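Local coordinates for protein OS-9 homolog (Saccharomyces cerevisiae, PDB 2YMA) that is a lectin of endoplasmic reticulum quality control that targets misfolded lumenal glycoproteins for degradation, represented here by its dimerization domain, at residues I17-G22 and L68-L73; D83-L88 and G127-Y132. One frame throughout, in Å; residues are numbered along the deposited sequence.

Interaction 1 (I17-G22 and L68-L73)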
loop_
_atom_site.group_PDB
_atom_site.type_symbol
_atom_site.label_atom_id
_atom_site.label_comp_id
_atom_site.label_asym_id
_atom_site.label_seq_id
_atom_site.Cartn_x
_atom_site.Cartn_y
_atom_site.Cartn_z
ATOM N N ILE A 17 20.825 -9.605 -0.101
ATOM C CA ILE A 17 20.605 -11.009 0.198
ATOM C C ILE A 17 19.883 -11.643 -0.989
ATOM O O ILE A 17 18.803 -11.201 -1.395
ATOM C CB ILE A 17 19.748 -11.176 1.466
ATOM C CG1 ILE A 17 20.444 -10.536 2.673
ATOM C CG2 ILE A 17 19.432 -12.645 1.711
ATOM C CD1 ILE A 17 19.560 -10.440 3.913
ATOM N N PHE A 18 20.495 -12.677 -1.544
ATOM C CA PHE A 18 19.983 -13.358 -2.722
ATOM C C PHE A 18 18.687 -14.131 -2.474
ATOM O O PHE A 18 18.657 -15.062 -1.661
ATOM C CB PHE A 18 21.049 -14.323 -3.242
ATOM C CG PHE A 18 20.735 -14.900 -4.584
ATOM C CD1 PHE A 18 20.422 -14.066 -5.649
ATOM C CD2 PHE A 18 20.758 -16.272 -4.791
ATOM C CE1 PHE A 18 20.128 -14.584 -6.895
ATOM C CE2 PHE A 18 20.466 -16.803 -6.045
ATOM C CZ PHE A 18 20.158 -15.956 -7.097
ATOM N N LEU A 19 17.627 -13.757 -3.194
ATOM C CA LEU A 19 16.344 -14.457 -3.101
ATOM C C LEU A 19 16.199 -15.480 -4.226
ATOM O O LEU A 19 15.246 -16.269 -4.272
ATOM C CB LEU A 19 15.188 -13.462 -3.148
ATOM C CG LEU A 19 15.164 -12.420 -2.027
ATOM C CD1 LEU A 19 13.834 -11.680 -2.032
ATOM C CD2 LEU A 19 15.396 -13.096 -0.687
ATOM N N GLY A 20 17.151 -15.455 -5.146
ATOM C CA GLY A 20 17.090 -16.320 -6.303
ATOM C C GLY A 20 16.396 -15.658 -7.471
ATOM O O GLY A 20 15.855 -14.559 -7.339
ATOM N N SER A 21 16.421 -16.340 -8.614
ATOM C CA SER A 21 15.792 -15.862 -9.844
ATOM C C SER A 21 16.289 -14.472 -10.262
ATOM O O SER A 21 15.533 -13.700 -10.834
ATOM C CB SER A 21 14.265 -15.852 -9.702
ATOM O OG SER A 21 13.743 -17.162 -9.554
ATOM N N GLY A 22 17.553 -14.164 -9.975
ATOM C CA GLY A 22 18.113 -12.850 -10.268
ATOM C C GLY A 22 17.537 -11.706 -9.442
ATOM O O GLY A 22 17.589 -10.547 -9.860
ATOM N N LEU A 68 13.136 -16.993 4.967
ATOM C CA LEU A 68 14.265 -16.403 5.661
ATOM C C LEU A 68 13.831 -15.564 6.867
ATOM O O LEU A 68 14.655 -15.207 7.714
ATOM C CB LEU A 68 15.118 -15.587 4.682
ATOM C CG LEU A 68 15.882 -16.436 3.654
ATOM C CD1 LEU A 68 16.769 -15.589 2.766
ATOM C CD2 LEU A 68 16.712 -17.482 4.376
ATOM N N ARG A 69 12.532 -15.274 6.955
ATOM C CA ARG A 69 11.995 -14.418 8.015
ATOM C C ARG A 69 12.648 -13.029 8.031
ATOM O O ARG A 69 12.913 -12.469 9.096
ATOM C CB ARG A 69 12.144 -15.085 9.390
ATOM C CG ARG A 69 11.152 -16.202 9.674
ATOM C CD ARG A 69 11.588 -17.023 10.894
ATOM N NE ARG A 69 12.300 -18.248 10.528
ATOM C CZ ARG A 69 13.315 -18.759 11.217
ATOM N NH1 ARG A 69 13.749 -18.148 12.307
ATOM N NH2 ARG A 69 13.899 -19.877 10.811
ATOM N N LEU A 70 12.886 -12.470 6.849
ATOM C CA LEU A 70 13.566 -11.184 6.732
ATOM C C LEU A 70 12.686 -9.998 7.112
ATOM O O LEU A 70 13.194 -8.934 7.472
ATOM C CB LEU A 70 14.084 -10.990 5.302
ATOM C CG LEU A 70 15.104 -12.023 4.839
ATOM C CD1 LEU A 70 15.523 -11.724 3.429
ATOM C CD2 LEU A 70 16.299 -11.992 5.782
ATOM N N VAL A 71 11.370 -10.146 7.013
ATOM C CA VAL A 71 10.536 -8.985 7.277
ATOM C C VAL A 71 9.760 -9.097 8.578
ATOM O O VAL A 71 9.231 -10.158 8.944
ATOM C CB VAL A 71 9.595 -8.560 6.086
ATOM C CG1 VAL A 71 10.155 -8.949 4.735
ATOM C CG2 VAL A 71 8.201 -9.043 6.287
ATOM N N SER A 72 9.724 -7.980 9.286
ATOM C CA SER A 72 8.989 -7.896 10.528
ATOM C C SER A 72 7.984 -6.744 10.462
ATOM O O SER A 72 8.216 -5.725 9.789
ATOM C CB SER A 72 9.957 -7.688 11.689
ATOM O OG SER A 72 10.635 -6.451 11.559
ATOM N N LEU A 73 6.871 -6.932 11.163
ATOM C CA LEU A 73 5.812 -5.941 11.282
ATOM C C LEU A 73 6.292 -4.691 12.000
ATOM O O LEU A 73 7.360 -4.676 12.615
ATOM C CB LEU A 73 4.620 -6.549 12.030
ATOM C CG LEU A 73 4.112 -7.837 11.375
ATOM C CD1 LEU A 73 3.081 -8.525 12.250
ATOM C CD2 LEU A 73 3.552 -7.532 9.974
#

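Interaction 2 (D83-L88 and G127-Y132)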
loop_
_atom_site.group_PDB
_atom_site.type_symbol
_atom_site.label_atom_id
_atom_site.label_comp_id
_atom_site.label_asym_id
_atom_site.label_seq_id
_atom_site.Cartn_x
_atom_site.Cartn_y
_atom_site.Cartn_z
ATOM N N ASP A 83 -0.504 -14.553 9.586
ATOM C CA ASP A 83 -0.600 -13.108 9.425
ATOM C C ASP A 83 -1.013 -12.734 7.996
ATOM O O ASP A 83 -0.883 -13.530 7.070
ATOM C CB ASP A 83 0.732 -12.435 9.782
ATOM C CG ASP A 83 1.108 -12.599 11.255
ATOM O OD1 ASP A 83 0.220 -12.921 12.073
ATOM O OD2 ASP A 83 2.292 -12.385 11.602
ATOM N N SER A 84 -1.530 -11.526 7.832
ATOM C CA SER A 84 -1.907 -10.995 6.519
ATOM C C SER A 84 -1.485 -9.533 6.467
ATOM O O SER A 84 -1.402 -8.876 7.504
ATOM C CB SER A 84 -3.416 -11.117 6.278
ATOM O OG SER A 84 -4.142 -10.334 7.209
ATOM N N CYS A 85 -1.219 -9.012 5.277
ATOM C CA CYS A 85 -0.654 -7.670 5.189
ATOM C C CYS A 85 -0.664 -7.132 3.776
ATOM O O CYS A 85 -0.940 -7.862 2.827
ATOM C CB CYS A 85 0.793 -7.690 5.676
ATOM S SG CYS A 85 1.910 -8.627 4.565
ATOM N N VAL A 86 -0.363 -5.842 3.660
ATOM C CA VAL A 86 -0.005 -5.241 2.395
ATOM C C VAL A 86 1.382 -4.630 2.560
ATOM O O VAL A 86 1.580 -3.688 3.344
ATOM C CB VAL A 86 -1.006 -4.156 1.934
ATOM C CG1 VAL A 86 -0.457 -3.435 0.710
ATOM C CG2 VAL A 86 -2.322 -4.787 1.609
ATOM N N TRP A 87 2.335 -5.192 1.824
ATOM C CA TRP A 87 3.746 -4.850 1.960
ATOM C C TRP A 87 4.228 -4.315 0.615
ATOM O O TRP A 87 3.926 -4.900 -0.431
ATOM C CB TRP A 87 4.530 -6.105 2.386
ATOM C CG TRP A 87 6.033 -5.921 2.587
ATOM C CD1 TRP A 87 6.674 -5.515 3.737
ATOM C CD2 TRP A 87 7.068 -6.164 1.623
ATOM N NE1 TRP A 87 8.036 -5.489 3.538
ATOM C CE2 TRP A 87 8.305 -5.881 2.254
ATOM C CE3 TRP A 87 7.071 -6.595 0.287
ATOM C CZ2 TRP A 87 9.531 -6.010 1.591
ATOM C CZ3 TRP A 87 8.295 -6.729 -0.370
ATOM C CH2 TRP A 87 9.506 -6.432 0.282
ATOM N N LEU A 88 4.956 -3.201 0.630
ATOM C CA LEU A 88 5.380 -2.539 -0.609
ATOM C C LEU A 88 6.870 -2.319 -0.607
ATOM O O LEU A 88 7.457 -2.037 0.434
ATOM C CB LEU A 88 4.775 -1.134 -0.741
ATOM C CG LEU A 88 3.325 -0.730 -0.580
ATOM C CD1 LEU A 88 2.838 -1.020 0.831
ATOM C CD2 LEU A 88 3.261 0.760 -0.876
ATOM N N GLY A 127 7.336 3.588 5.469
ATOM C CA GLY A 127 7.899 2.266 5.616
ATOM C C GLY A 127 7.401 1.353 4.503
ATOM O O GLY A 127 6.857 1.817 3.507
ATOM N N ASN A 128 7.599 0.053 4.684
ATOM C CA ASN A 128 7.202 -0.962 3.721
ATOM C C ASN A 128 5.757 -1.416 3.893
ATOM O O ASN A 128 5.157 -1.941 2.955
ATOM C CB ASN A 128 8.134 -2.193 3.828
ATOM C CG ASN A 128 9.556 -1.906 3.351
ATOM O OD1 ASN A 128 10.481 -1.773 4.161
ATOM N ND2 ASN A 128 9.738 -1.809 2.029
ATOM N N PHE A 129 5.206 -1.259 5.093
ATOM C CA PHE A 129 3.832 -1.701 5.338
ATOM C C PHE A 129 2.811 -0.599 5.182
ATOM O O PHE A 129 2.941 0.477 5.754
ATOM C CB PHE A 129 3.672 -2.319 6.714
ATOM C CG PHE A 129 4.302 -3.656 6.847
ATOM C CD1 PHE A 129 3.598 -4.799 6.524
ATOM C CD2 PHE A 129 5.605 -3.777 7.308
ATOM C CE1 PHE A 129 4.192 -6.050 6.659
ATOM C CE2 PHE A 129 6.186 -5.016 7.461
ATOM C CZ PHE A 129 5.485 -6.152 7.130
ATOM N N LEU A 130 1.794 -0.881 4.381
ATOM C CA LEU A 130 0.626 -0.026 4.305
ATOM C C LEU A 130 -0.347 -0.475 5.403
ATOM O O LEU A 130 -0.946 0.350 6.098
ATOM C CB LEU A 130 -0.023 -0.135 2.924
ATOM C CG LEU A 130 -1.371 0.565 2.779
ATOM C CD1 LEU A 130 -1.233 2.044 3.111
ATOM C CD2 LEU A 130 -1.922 0.357 1.389
ATOM N N SER A 131 -0.468 -1.790 5.573
ATOM C CA SER A 131 -1.382 -2.351 6.547
ATOM C C SER A 131 -0.971 -3.777 6.924
ATOM O O SER A 131 -0.210 -4.429 6.205
ATOM C CB SER A 131 -2.819 -2.329 5.999
ATOM O OG SER A 131 -3.075 -3.417 5.120
ATOM N N TYR A 132 -1.487 -4.257 8.053
ATOM C CA TYR A 132 -1.242 -5.632 8.480
ATOM C C TYR A 132 -2.300 -6.102 9.469
ATOM O O TYR A 132 -3.073 -5.313 10.000
ATOM C CB TYR A 132 0.149 -5.774 9.102
ATOM C CG TYR A 132 0.335 -4.918 10.321
ATOM C CD1 TYR A 132 0.721 -3.589 10.205
ATOM C CD2 TYR A 132 0.112 -5.430 11.589
ATOM C CE1 TYR A 132 0.889 -2.800 11.325
ATOM C CE2 TYR A 132 0.278 -4.653 12.709
ATOM C CZ TYR A 132 0.666 -3.340 12.574
ATOM O OH TYR A 132 0.828 -2.567 13.700
HETATM O O HOH W 1 10.189 -4.923 5.329
#

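Interaction 1 (I17-G22 and L68-L73)
The carbonyl O of L70 accepts a hydrogen bond from NH2 of R27, linking the chain just beyond helix 52-67 to strand 23-28, while the L70 side chain reaches across to I17. Between 17-22 and 68-73 themselves there is no hydrogen bond, and the contact is made by branched aliphatic ends. I17 sends out two arms. Its CG1 lies anti to the carbonyl carbon (chi1 -60°), and CD1 beyond it meets L70 CD2 tip to tip at 4.1 Å; the CG2 methyl rests 4.1 Å from L68 CD1, where the two side chains pass each other running opposite ways. L19 adds a looser touch, its CD2 lying 4.3 Å from L70 CD1. R69, with positive phi, forms the Schellman motif that closes the helix, and L68 and L70 on either side of it both direct CB toward the strand. Leucine and isoleucine suit this place because their side chains are long enough to meet between separated backbones: L19 CA and L68 CA are 9.2 Å apart. L19 also packs on A61 and M65 of the helix. With only methyls touching, the contact depends on shape and burial of apolar surface, with little directional preference.

Interaction 2 (D83-L88 and G127-Y132)
N128 and L88 grip each other twice. L88 N donates to N128 O at 2.7 Å, and the N128 side chain returns the bond, ND2 reaching L88 O at 2.8 Å along a nearly straight path that lies in both the amide plane and the carbonyl plane. The side chain thus does what a backbone N-H would do in a regular antiparallel pair, and asparagine suits the place because its OD1 can also accept from D35 N. The amide runs side by side with the W87 indole, whose NE1 donates to a water 2.9 Å away at the ring's edge. W87 projects from the same face of the sheet as C85 and F129, with CG anti to the backbone N (chi1 -180°). On that face the edge of its five-membered ring meets the face of F129 in a T-shaped stack with planes at 72°; W87 CD1 sits over the F129 ring, offset toward the rim. C85 comes to the F129 ring from its edge, with CB 3.9 Å from CE1 and the sulfur nearby, and its CB also packs on Y132 CB.

On the other face V86 is braced by two residues. Its CG1, anti to the backbone N (chi1 172°), lies alongside L130 CB at 4.0 Å, which leaves CG2 3.8 Å from S131 OG; L88 CD1 adds a contact of 3.7 Å to L130 CB. V86 N donates to S131 O, while V86 O accepts from L130 N. The second subunit covers this side: its L130 packs on V86 and L88, and its N117 ND2 binds L130 O. With L130 and S131 both opposite V86, this is a classic beta bulge in an antiparallel strand pair, placed at the dimer interface of the Yos9 dimerization domain.

How the interactions relate
Interaction 2 is a buried contact of two paired strands, rich in backbone bonds and aromatic rings, and its V86 side is closed by the second subunit. Interaction 1 is smaller and only partly buried, purely aliphatic, and untouched by the other chain; it joins strand 14-20 to the segment leaving helix 52-67. Their centres lie about 15 Å apart, and the segment 68-73 connects them. At its start L68 and L70 serve interaction 1; at its end L73 CD2 packs 3.7 Å from F129 CE1. F129 is thus packed from within the subunit by V71 and L73; Y132 meets L73 on its own chain and F115 of the second subunit, which also packs against V86, L88, L130 and S131.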